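Local coordinates for protein dehydrogenase (Chromobacterium violaceum, PDB 3Q2I) that binds NADH and UDP-GlcNAcA and probably catalyses NAD-dependent oxidation of the sugar on the way to 2,3-diacetamido-2,3-dideoxy-D-mannuronic acid, at residues T83-H88 with E105-T110; D114-V119 with E327-L332; A109-D114 with T180-G185. One frame throughout, in Å; residues are numbered along the deposited sequence.

In the fold
Following the chain from its N terminus, contact 1 comes first: 83-88 leaves strand 78-81, helix 88-97 and strand 101-104 come next, and 105-110 returns beside it, closing a short loop of the Rossmann domain at the NADH site. Contact 3 starts on the same stretch, sharing Ala-109 and Thr-110, and runs from 109-114 to 180-185, 65 residues further on. Contact 2 starts just after, on 114-119 of helix 112-125, and closes a far longer loop at 327-332. Contacts 2 and 3 therefore cross, their segments alternating and sharing Asp-114. Both tie the Rossmann part to the C-terminal alpha/beta part, through a helix pair and a loop respectively.

Contact 1. Residues T83-H88 with E105-T110; sequences TPSGLH and EKPMAT. With NAI (1,4-dihydronicotinamide adenine dinucleotide), chain B.
The His-88 ring sits between the two loops and hydrogen-bonds in both directions. ND1 gives its proton to Pro-107 O at 2.9 Å with an angle of 141°, while NE2 donates to Thr-83 O at 2.8 Å. With CG beside its own backbone N (chi1 -56°), the ring turns toward 105-110, and Ser-85 O lies against one of its faces. Met-108 O, at the ring's edge, is buried and has no polar partner in the model.

The NADH ribose nearest the nicotinamide closes the group. Ser-85 OG and NAI O3D share a hydrogen bond of 2.8 Å, and NAI O2D donates to Lys-106 O at 2.7 Å. Further along, the carboxamide nitrogen NAI N7N points almost straight at Glu-105 OE2, 2.8 Å away. That oxygen also accepts Lys-106 N, and His-28 and His-304 hold OE1, so the carboxylate is gripped on both oxygens. Lys-106 NZ reaches Asn-190 O and the UDP-sugar.

The sequence Glu-Lys-Pro, with a cis peptide before Pro-107, is characteristic of the Gfo/Idh/MocA family. Both loops follow parallel strands, 78-81 and 101-104, and lead into helices 88-97 and 112-125.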
loop_
_atom_site.group_PDB
_atom_site.type_symbol
_atom_site.label_atom_id
_atom_site.label_comp_id
_atom_site.label_asym_id
_atom_site.label_seq_id
_atom_site.Cartn_x
_atom_site.Cartn_y
_atom_site.Cartn_z
ATOM N N THR A 83 30.442 -24.807 11.547
ATOM C CA THR A 83 29.783 -24.202 12.703
ATOM C C THR A 83 28.304 -23.924 12.447
ATOM O O THR A 83 27.814 -24.103 11.327
ATOM C CB THR A 83 30.460 -22.874 13.036
ATOM O OG1 THR A 83 30.706 -22.149 11.815
ATOM C CG2 THR A 83 31.826 -23.123 13.739
ATOM N N PRO A 84 27.590 -23.552 13.505
ATOM C CA PRO A 84 26.225 -23.077 13.267
ATOM C C PRO A 84 26.122 -22.050 12.122
ATOM O O PRO A 84 26.980 -21.174 11.999
ATOM C CB PRO A 84 25.907 -22.403 14.597
ATOM C CG PRO A 84 26.632 -23.285 15.644
ATOM C CD PRO A 84 27.967 -23.536 14.935
ATOM N N SER A 85 25.052 -22.138 11.341
ATOM C CA SER A 85 24.952 -21.419 10.077
ATOM C C SER A 85 25.129 -19.921 10.248
ATOM O O SER A 85 25.830 -19.281 9.440
ATOM C CB SER A 85 23.637 -21.721 9.343
ATOM O OG SER A 85 23.445 -23.143 9.317
ATOM N N GLY A 86 24.498 -19.345 11.278
ATOM C CA GLY A 86 24.540 -17.893 11.516
ATOM C C GLY A 86 25.912 -17.347 11.898
ATOM O O GLY A 86 26.147 -16.135 11.925
ATOM N N LEU A 87 26.846 -18.271 12.211
ATOM C CA LEU A 87 28.227 -17.864 12.425
ATOM C C LEU A 87 29.096 -17.873 11.165
ATOM O O LEU A 87 30.140 -17.229 11.153
ATOM C CB LEU A 87 28.868 -18.824 13.470
ATOM C CG LEU A 87 28.314 -18.647 14.887
ATOM C CD1 LEU A 87 29.085 -19.672 15.726
ATOM C CD2 LEU A 87 28.467 -17.260 15.436
ATOM N N HIS A 88 28.625 -18.475 10.089
ATOM C CA HIS A 88 29.481 -18.576 8.884
ATOM C C HIS A 88 29.941 -17.198 8.417
ATOM O O HIS A 88 31.052 -17.018 7.982
ATOM C CB HIS A 88 28.850 -19.337 7.708
ATOM C CG HIS A 88 28.413 -20.732 8.049
ATOM N ND1 HIS A 88 27.504 -21.433 7.294
ATOM C CD2 HIS A 88 28.740 -21.542 9.087
ATOM C CE1 HIS A 88 27.334 -22.644 7.803
ATOM N NE2 HIS A 88 28.061 -22.720 8.902
ATOM N N GLU A 105 30.050 -24.401 4.947
ATOM C CA GLU A 105 28.858 -25.216 4.845
ATOM C C GLU A 105 27.639 -24.326 4.487
ATOM O O GLU A 105 27.708 -23.108 4.635
ATOM C CB GLU A 105 28.607 -25.995 6.119
ATOM C CG GLU A 105 29.159 -27.435 6.016
ATOM C CD GLU A 105 28.467 -28.298 5.003
ATOM O OE1 GLU A 105 28.954 -29.428 4.700
ATOM O OE2 GLU A 105 27.456 -27.899 4.386
ATOM N N LYS A 106 26.619 -24.974 3.964
ATOM C CA LYS A 106 25.352 -24.291 3.653
ATOM C C LYS A 106 24.565 -24.160 4.940
ATOM O O LYS A 106 24.744 -24.897 5.912
ATOM C CB LYS A 106 24.573 -25.103 2.621
ATOM C CG LYS A 106 24.125 -26.486 3.134
ATOM C CD LYS A 106 22.956 -26.405 4.119
ATOM C CE LYS A 106 22.035 -27.615 4.044
ATOM N NZ LYS A 106 20.901 -27.604 5.076
ATOM N N PRO A 107 23.604 -23.234 4.973
ATOM C CA PRO A 107 23.604 -22.140 3.995
ATOM C C PRO A 107 24.727 -21.175 4.356
ATOM O O PRO A 107 25.216 -21.172 5.485
ATOM C CB PRO A 107 22.258 -21.451 4.272
ATOM C CG PRO A 107 22.043 -21.640 5.777
ATOM C CD PRO A 107 22.675 -23.040 6.102
ATOM N N MET A 108 25.149 -20.369 3.387
ATOM C CA MET A 108 26.281 -19.497 3.616
ATOM C C MET A 108 26.038 -18.439 4.684
ATOM O O MET A 108 26.951 -18.006 5.368
ATOM C CB MET A 108 26.824 -18.869 2.336
ATOM C CG MET A 108 25.797 -17.884 1.742
ATOM S SD MET A 108 26.125 -17.431 -0.001
ATOM C CE MET A 108 27.653 -16.535 0.171
ATOM N N ALA A 109 24.774 -18.002 4.804
ATOM C CA ALA A 109 24.400 -17.015 5.812
ATOM C C ALA A 109 22.933 -17.218 6.143
ATOM O O ALA A 109 22.257 -17.986 5.449
ATOM C CB ALA A 109 24.615 -15.544 5.295
ATOM N N THR A 110 22.466 -16.519 7.181
ATOM C CA THR A 110 21.037 -16.595 7.553
ATOM C C THR A 110 20.342 -15.257 7.260
ATOM O O THR A 110 19.131 -15.146 7.460
ATOM C CB THR A 110 20.838 -16.932 9.016
ATOM O OG1 THR A 110 21.512 -15.980 9.860
ATOM C CG2 THR A 110 21.359 -18.361 9.358
HETATM P PA NAI B . 26.477 -29.188 15.251
HETATM O O1A NAI B . 25.735 -28.485 16.313
HETATM O O2A NAI B . 26.531 -30.779 15.256
HETATM O O5B NAI B . 27.981 -28.719 15.127
HETATM C C5B NAI B . 28.226 -27.636 15.980
HETATM C C4B NAI B . 29.733 -27.480 16.124
HETATM O O4B NAI B . 30.203 -26.123 16.058
HETATM C C3B NAI B . 29.749 -27.899 17.596
HETATM O O3B NAI B . 30.725 -28.927 17.819
HETATM C C2B NAI B . 29.910 -26.585 18.379
HETATM O O2B NAI B . 30.558 -26.723 19.637
HETATM C C1B NAI B . 30.793 -25.835 17.354
HETATM N N9A NAI B . 30.875 -24.412 17.588
HETATM C C8A NAI B . 29.834 -23.565 17.885
HETATM N N7A NAI B . 30.296 -22.349 17.951
HETATM C C5A NAI B . 31.627 -22.318 17.605
HETATM C C6A NAI B . 32.626 -21.326 17.518
HETATM N N6A NAI B . 32.361 -19.993 17.751
HETATM N N1A NAI B . 33.874 -21.700 17.189
HETATM C C2A NAI B . 34.144 -22.972 16.976
HETATM N N3A NAI B . 33.259 -23.964 17.043
HETATM C C4A NAI B . 31.991 -23.653 17.387
HETATM O O3 NAI B . 25.848 -28.753 13.854
HETATM P PN NAI B . 25.963 -29.446 12.476
HETATM O O1N NAI B . 24.744 -30.274 12.182
HETATM O O2N NAI B . 27.321 -30.137 12.202
HETATM O O5D NAI B . 25.663 -28.290 11.370
HETATM C C5D NAI B . 26.849 -27.568 11.136
HETATM C C4D NAI B . 26.728 -26.695 9.890
HETATM O O4D NAI B . 26.645 -27.625 8.797
HETATM C C3D NAI B . 25.399 -25.895 9.783
HETATM O O3D NAI B . 25.708 -24.707 9.051
HETATM C C2D NAI B . 24.509 -26.783 8.905
HETATM O O2D NAI B . 23.594 -26.024 8.118
HETATM C C1D NAI B . 25.521 -27.478 7.948
HETATM N N1N NAI B . 25.049 -28.750 7.449
HETATM C C2N NAI B . 25.097 -28.993 6.156
HETATM C C3N NAI B . 24.588 -30.172 5.597
HETATM C C7N NAI B . 24.678 -30.444 4.145
HETATM O O7N NAI B . 23.936 -31.176 3.517
HETATM N N7N NAI B . 25.656 -29.846 3.403
HETATM C C4N NAI B . 23.926 -31.059 6.470
HETATM C C5N NAI B . 23.998 -30.808 7.830
HETATM C C6N NAI B . 24.551 -29.647 8.307
#

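Contact 2. Residues D114-V119 with E327-L332; sequences DGLEMV and EGLKSL
Gly-115 O receives two backbone amides of its own helix, Val-119 N at 3.3 Å and, weakly, Met-118 N, and the methyl CD2 of Leu-329 comes up against the same oxygen from the other helix at 3.8 Å. Having no side chain, Gly-115 presents bare backbone to helix 325-344, and a second leucine uses it: Leu-332 CD2 rests 3.9 Å from Gly-115 CA.

Leu-329 makes the largest single contribution, splitting its two methyls. CG lies beside the backbone N (chi1 -73°), which sends CD2 over the Gly-115 backbone while CD1 meets Val-119 CG2 at 3.8 Å. These two side chains reach toward each other tip to tip. Leu-116 closes in from one side, its CD2 4.2 Å from Leu-329 CD1. The contact is wholly apolar between side chains.

The charged groups lie away from the interface. Lys-330 NZ forms a salt bridge of 2.9 Å with Glu-327 OE2, three residues back on the helix, and Glu-327 OE1 pairs with Arg-136.

The two helix segments run antiparallel, at 175° with axes 10.4 Å apart, joining the Rossmann part to the C-terminal part. Met-108, in the loop before helix 112-125, and Trp-112, in that helix's first turn, also pack on Leu-329; helix 112-125 also rests against helix 88-97, through Met-118 on Pro-89 and Ser-92.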
loop_
_atom_site.group_PDB
_atom_site.type_symbol
_atom_site.label_atom_id
_atom_site.label_comp_id
_atom_site.label_asym_id
_atom_site.label_seq_id
_atom_site.Cartn_x
_atom_site.Cartn_y
_atom_site.Cartn_z
ATOM N N ASP A 114 24.573 -10.213 5.474
ATOM C CA ASP A 114 25.739 -11.026 5.943
ATOM C C ASP A 114 26.306 -11.835 4.748
ATOM O O ASP A 114 27.535 -11.950 4.540
ATOM C CB ASP A 114 25.254 -11.979 7.021
ATOM C CG ASP A 114 24.965 -11.281 8.337
ATOM O OD1 ASP A 114 25.059 -10.040 8.390
ATOM O OD2 ASP A 114 24.679 -11.984 9.324
ATOM N N GLY A 115 25.452 -12.399 3.910
ATOM C CA GLY A 115 25.924 -13.135 2.727
ATOM C C GLY A 115 26.706 -12.201 1.821
ATOM O O GLY A 115 27.728 -12.569 1.248
ATOM N N LEU A 116 26.125 -11.041 1.521
ATOM C CA LEU A 116 26.800 -10.047 0.698
ATOM C C LEU A 116 28.182 -9.706 1.245
ATOM O O LEU A 116 29.126 -9.618 0.461
ATOM C CB LEU A 116 25.989 -8.744 0.490
ATOM C CG LEU A 116 24.663 -8.941 -0.251
ATOM C CD1 LEU A 116 23.927 -7.617 -0.237
ATOM C CD2 LEU A 116 24.867 -9.399 -1.650
ATOM N N GLU A 117 28.280 -9.504 2.554
ATOM C CA GLU A 117 29.517 -9.045 3.180
ATOM C C GLU A 117 30.564 -10.164 3.090
ATOM O O GLU A 117 31.754 -9.866 2.906
ATOM C CB GLU A 117 29.287 -8.609 4.623
ATOM C CG GLU A 117 28.597 -7.245 4.707
ATOM C CD GLU A 117 29.304 -6.114 3.927
ATOM O OE1 GLU A 117 30.546 -6.113 3.765
ATOM O OE2 GLU A 117 28.608 -5.202 3.428
ATOM N N MET A 118 30.166 -11.430 3.188
ATOM C CA MET A 118 31.196 -12.472 3.098
ATOM C C MET A 118 31.770 -12.571 1.674
ATOM O O MET A 118 32.989 -12.790 1.463
ATOM C CB MET A 118 30.690 -13.790 3.700
ATOM C CG MET A 118 29.541 -14.418 3.002
ATOM S SD MET A 118 28.700 -15.619 4.084
ATOM C CE MET A 118 29.938 -16.964 4.100
ATOM N N VAL A 119 30.945 -12.355 0.645
ATOM C CA VAL A 119 31.384 -12.301 -0.744
ATOM C C VAL A 119 32.315 -11.093 -0.985
ATOM O O VAL A 119 33.344 -11.224 -1.683
ATOM C CB VAL A 119 30.184 -12.365 -1.721
ATOM C CG1 VAL A 119 30.596 -12.112 -3.185
ATOM C CG2 VAL A 119 29.486 -13.748 -1.579
ATOM N N GLU A 327 27.668 -17.911 -6.424
ATOM C CA GLU A 327 26.675 -18.924 -6.786
ATOM C C GLU A 327 25.764 -19.178 -5.579
ATOM O O GLU A 327 24.532 -19.205 -5.734
ATOM C CB GLU A 327 27.347 -20.233 -7.243
ATOM C CG GLU A 327 26.318 -21.318 -7.616
ATOM C CD GLU A 327 25.546 -21.025 -8.906
ATOM O OE1 GLU A 327 24.538 -21.729 -9.182
ATOM O OE2 GLU A 327 25.944 -20.101 -9.663
ATOM N N GLY A 328 26.336 -19.234 -4.373
ATOM C CA GLY A 328 25.564 -19.450 -3.146
ATOM C C GLY A 328 24.552 -18.309 -2.936
ATOM O O GLY A 328 23.492 -18.550 -2.382
ATOM N N LEU A 329 24.868 -17.102 -3.373
ATOM C CA LEU A 329 23.942 -15.983 -3.138
ATOM C C LEU A 329 22.653 -16.206 -3.908
ATOM O O LEU A 329 21.631 -15.557 -3.535
ATOM C CB LEU A 329 24.586 -14.694 -3.629
ATOM C CG LEU A 329 25.731 -14.125 -2.786
ATOM C CD1 LEU A 329 26.296 -12.892 -3.505
ATOM C CD2 LEU A 329 25.299 -13.782 -1.372
ATOM N N LYS A 330 22.683 -16.963 -5.011
ATOM C CA LYS A 330 21.442 -17.123 -5.805
ATOM C C LYS A 330 20.367 -17.792 -4.967
ATOM O O LYS A 330 19.211 -17.302 -4.936
ATOM C CB LYS A 330 21.649 -17.871 -7.126
ATOM C CG LYS A 330 22.667 -17.152 -7.992
ATOM C CD LYS A 330 22.932 -17.993 -9.222
ATOM C CE LYS A 330 23.994 -17.401 -10.100
ATOM N NZ LYS A 330 24.222 -18.332 -11.260
ATOM N N SER A 331 20.659 -18.896 -4.294
ATOM C CA SER A 331 19.613 -19.521 -3.475
ATOM C C SER A 331 19.399 -18.745 -2.191
ATOM O O SER A 331 18.278 -18.746 -1.673
ATOM C CB SER A 331 19.829 -21.021 -3.229
ATOM O OG SER A 331 20.853 -21.250 -2.298
ATOM N N LEU A 332 20.428 -18.137 -1.609
ATOM C CA LEU A 332 20.205 -17.338 -0.400
ATOM C C LEU A 332 19.231 -16.228 -0.731
ATOM O O LEU A 332 18.332 -15.968 0.092
ATOM C CB LEU A 332 21.514 -16.715 0.092
ATOM C CG LEU A 332 21.405 -15.836 1.334
ATOM C CD1 LEU A 332 20.942 -16.654 2.540
ATOM C CD2 LEU A 332 22.712 -15.166 1.661
#

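Contact 3. Residues A109-D114 with T180-G185; sequences ATRWED and TWEFDG
Thr-110 OG1 donates to Glu-182 O at 2.8 Å, coming from well above the carbonyl plane (48° out of it). With OG1 set between its backbone N and carbonyl carbon (chi1 57°), Thr-110 also lays its methyl CG2 over the Phe-183 backbone. A water bridges the two backbones, donating to Thr-110 O and to Trp-181 O at 2.8 and 2.9 Å.

Arg-111 and Glu-182 meet by packing rather than by a salt bridge. Glu-182 CG lies 3.5 Å above one face of the guanidinium, toward its rim, and Arg-111 NH1 stays 4.1 Å from Glu-182 OE1, which is well out of the guanidinium plane. A second water, beside the pair in the guanidinium plane, donates to OE1 and accepts only weakly from NH1. The strong partner of this carboxylate is Arg-326 of the second subunit. On its far side Glu-182 CG is centred over the Phe-183 ring, so the methylene is sandwiched.

Loop 180-185 is held by its own turn: Thr-180 O takes the amides of Asp-184 and Gly-185 from opposite faces, and Thr-180 OG1 takes Phe-183 N in an ST motif. The contact ties the start of helix 112-125 in the Rossmann part, N-capped by Arg-111, to a C-terminal alpha/beta loop that leads into helix 187-191; Trp-181 meets Tyr-339 of helix 325-344 edge-to-face.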
loop_
_atom_site.group_PDB
_atom_site.type_symbol
_atom_site.label_atom_id
_atom_site.label_comp_id
_atom_site.label_asym_id
_atom_site.label_seq_id
_atom_site.Cartn_x
_atom_site.Cartn_y
_atom_site.Cartn_z
ATOM N N ALA A 109 24.774 -18.002 4.804
ATOM C CA ALA A 109 24.400 -17.015 5.812
ATOM C C ALA A 109 22.933 -17.218 6.143
ATOM O O ALA A 109 22.257 -17.986 5.449
ATOM C CB ALA A 109 24.615 -15.544 5.295
ATOM N N THR A 110 22.466 -16.519 7.181
ATOM C CA THR A 110 21.037 -16.595 7.553
ATOM C C THR A 110 20.342 -15.257 7.260
ATOM O O THR A 110 19.131 -15.146 7.460
ATOM C CB THR A 110 20.838 -16.932 9.016
ATOM O OG1 THR A 110 21.512 -15.980 9.860
ATOM C CG2 THR A 110 21.359 -18.361 9.358
ATOM N N ARG A 111 21.131 -14.260 6.907
ATOM C CA ARG A 111 20.652 -12.873 6.646
ATOM C C ARG A 111 21.317 -12.357 5.399
ATOM O O ARG A 111 22.496 -12.669 5.099
ATOM C CB ARG A 111 20.962 -11.918 7.815
ATOM C CG ARG A 111 20.105 -12.251 8.999
ATOM C CD ARG A 111 20.798 -12.012 10.326
ATOM N NE ARG A 111 19.852 -12.190 11.430
ATOM C CZ ARG A 111 20.124 -11.776 12.652
ATOM N NH1 ARG A 111 21.298 -11.229 12.913
ATOM N NH2 ARG A 111 19.247 -11.961 13.627
ATOM N N TRP A 112 20.559 -11.591 4.613
ATOM C CA TRP A 112 21.041 -11.208 3.305
ATOM C C TRP A 112 22.335 -10.367 3.340
ATOM O O TRP A 112 23.307 -10.694 2.634
ATOM C CB TRP A 112 19.916 -10.452 2.592
ATOM C CG TRP A 112 20.268 -10.035 1.197
ATOM C CD1 TRP A 112 20.211 -8.745 0.700
ATOM C CD2 TRP A 112 20.689 -10.865 0.114
ATOM N NE1 TRP A 112 20.582 -8.747 -0.618
ATOM C CE2 TRP A 112 20.849 -10.028 -1.015
ATOM C CE3 TRP A 112 20.926 -12.240 -0.018
ATOM C CZ2 TRP A 112 21.258 -10.536 -2.265
ATOM C CZ3 TRP A 112 21.342 -12.748 -1.262
ATOM C CH2 TRP A 112 21.518 -11.874 -2.365
ATOM N N GLU A 113 22.342 -9.312 4.132
ATOM C CA GLU A 113 23.542 -8.446 4.105
ATOM C C GLU A 113 24.765 -9.239 4.588
ATOM O O GLU A 113 25.871 -8.947 4.094
ATOM C CB GLU A 113 23.345 -7.197 4.973
ATOM C CG GLU A 113 22.337 -6.231 4.350
ATOM C CD GLU A 113 22.867 -5.457 3.163
ATOM O OE1 GLU A 113 24.115 -5.377 2.983
ATOM O OE2 GLU A 113 22.011 -4.897 2.428
ATOM N N ASP A 114 24.573 -10.213 5.474
ATOM C CA ASP A 114 25.739 -11.026 5.943
ATOM C C ASP A 114 26.306 -11.835 4.748
ATOM O O ASP A 114 27.535 -11.950 4.540
ATOM C CB ASP A 114 25.254 -11.979 7.021
ATOM C CG ASP A 114 24.965 -11.281 8.337
ATOM O OD1 ASP A 114 25.059 -10.040 8.390
ATOM O OD2 ASP A 114 24.679 -11.984 9.324
ATOM N N THR A 180 16.519 -21.354 15.424
ATOM C CA THR A 180 16.557 -19.915 15.690
ATOM C C THR A 180 16.729 -19.163 14.372
ATOM O O THR A 180 17.336 -19.675 13.403
ATOM C CB THR A 180 17.752 -19.455 16.609
ATOM O OG1 THR A 180 19.023 -19.684 15.952
ATOM C CG2 THR A 180 17.722 -20.174 17.934
ATOM N N TRP A 181 16.119 -17.973 14.252
ATOM C CA TRP A 181 16.313 -17.235 12.992
ATOM C C TRP A 181 17.802 -16.864 12.809
ATOM O O TRP A 181 18.330 -16.841 11.685
ATOM C CB TRP A 181 15.496 -15.926 12.930
ATOM C CG TRP A 181 14.029 -16.094 12.973
ATOM C CD1 TRP A 181 13.167 -15.672 13.971
ATOM C CD2 TRP A 181 13.201 -16.726 11.984
ATOM N NE1 TRP A 181 11.872 -16.061 13.650
ATOM C CE2 TRP A 181 11.862 -16.635 12.419
ATOM C CE3 TRP A 181 13.454 -17.320 10.758
ATOM C CZ2 TRP A 181 10.799 -17.163 11.682
ATOM C CZ3 TRP A 181 12.411 -17.821 10.026
ATOM C CH2 TRP A 181 11.111 -17.786 10.514
ATOM N N GLU A 182 18.422 -16.468 13.917
ATOM C CA GLU A 182 19.739 -15.811 13.810
ATOM C C GLU A 182 20.764 -16.851 13.366
ATOM O O GLU A 182 21.671 -16.530 12.575
ATOM C CB GLU A 182 20.175 -15.217 15.145
ATOM C CG GLU A 182 21.557 -14.542 15.089
ATOM C CD GLU A 182 21.911 -13.744 16.359
ATOM O OE1 GLU A 182 22.882 -12.961 16.241
ATOM O OE2 GLU A 182 21.205 -13.863 17.389
ATOM N N PHE A 183 20.639 -18.071 13.899
ATOM C CA PHE A 183 21.689 -19.079 13.644
ATOM C C PHE A 183 21.339 -20.209 12.702
ATOM O O PHE A 183 22.229 -20.917 12.187
ATOM C CB PHE A 183 22.282 -19.625 14.951
ATOM C CG PHE A 183 22.915 -18.553 15.788
ATOM C CD1 PHE A 183 24.120 -17.963 15.414
ATOM C CD2 PHE A 183 22.242 -18.042 16.888
ATOM C CE1 PHE A 183 24.695 -16.921 16.161
ATOM C CE2 PHE A 183 22.795 -16.986 17.616
ATOM C CZ PHE A 183 24.022 -16.415 17.265
ATOM N N ASP A 184 20.043 -20.428 12.456
ATOM C CA ASP A 184 19.592 -21.576 11.708
ATOM C C ASP A 184 18.680 -21.262 10.515
ATOM O O ASP A 184 18.940 -21.674 9.377
ATOM C CB ASP A 184 18.907 -22.560 12.698
ATOM C CG ASP A 184 18.875 -24.007 12.218
ATOM O OD1 ASP A 184 19.453 -24.323 11.164
ATOM O OD2 ASP A 184 18.190 -24.830 12.890
ATOM N N GLY A 185 17.569 -20.588 10.791
ATOM C CA GLY A 185 16.464 -20.634 9.810
ATOM C C GLY A 185 15.662 -21.890 9.972
ATOM O O GLY A 185 15.989 -22.738 10.809
HETATM O O HOH W 1 17.238 -15.406 9.440
HETATM O O HOH W 2 21.913 -10.186 16.127
#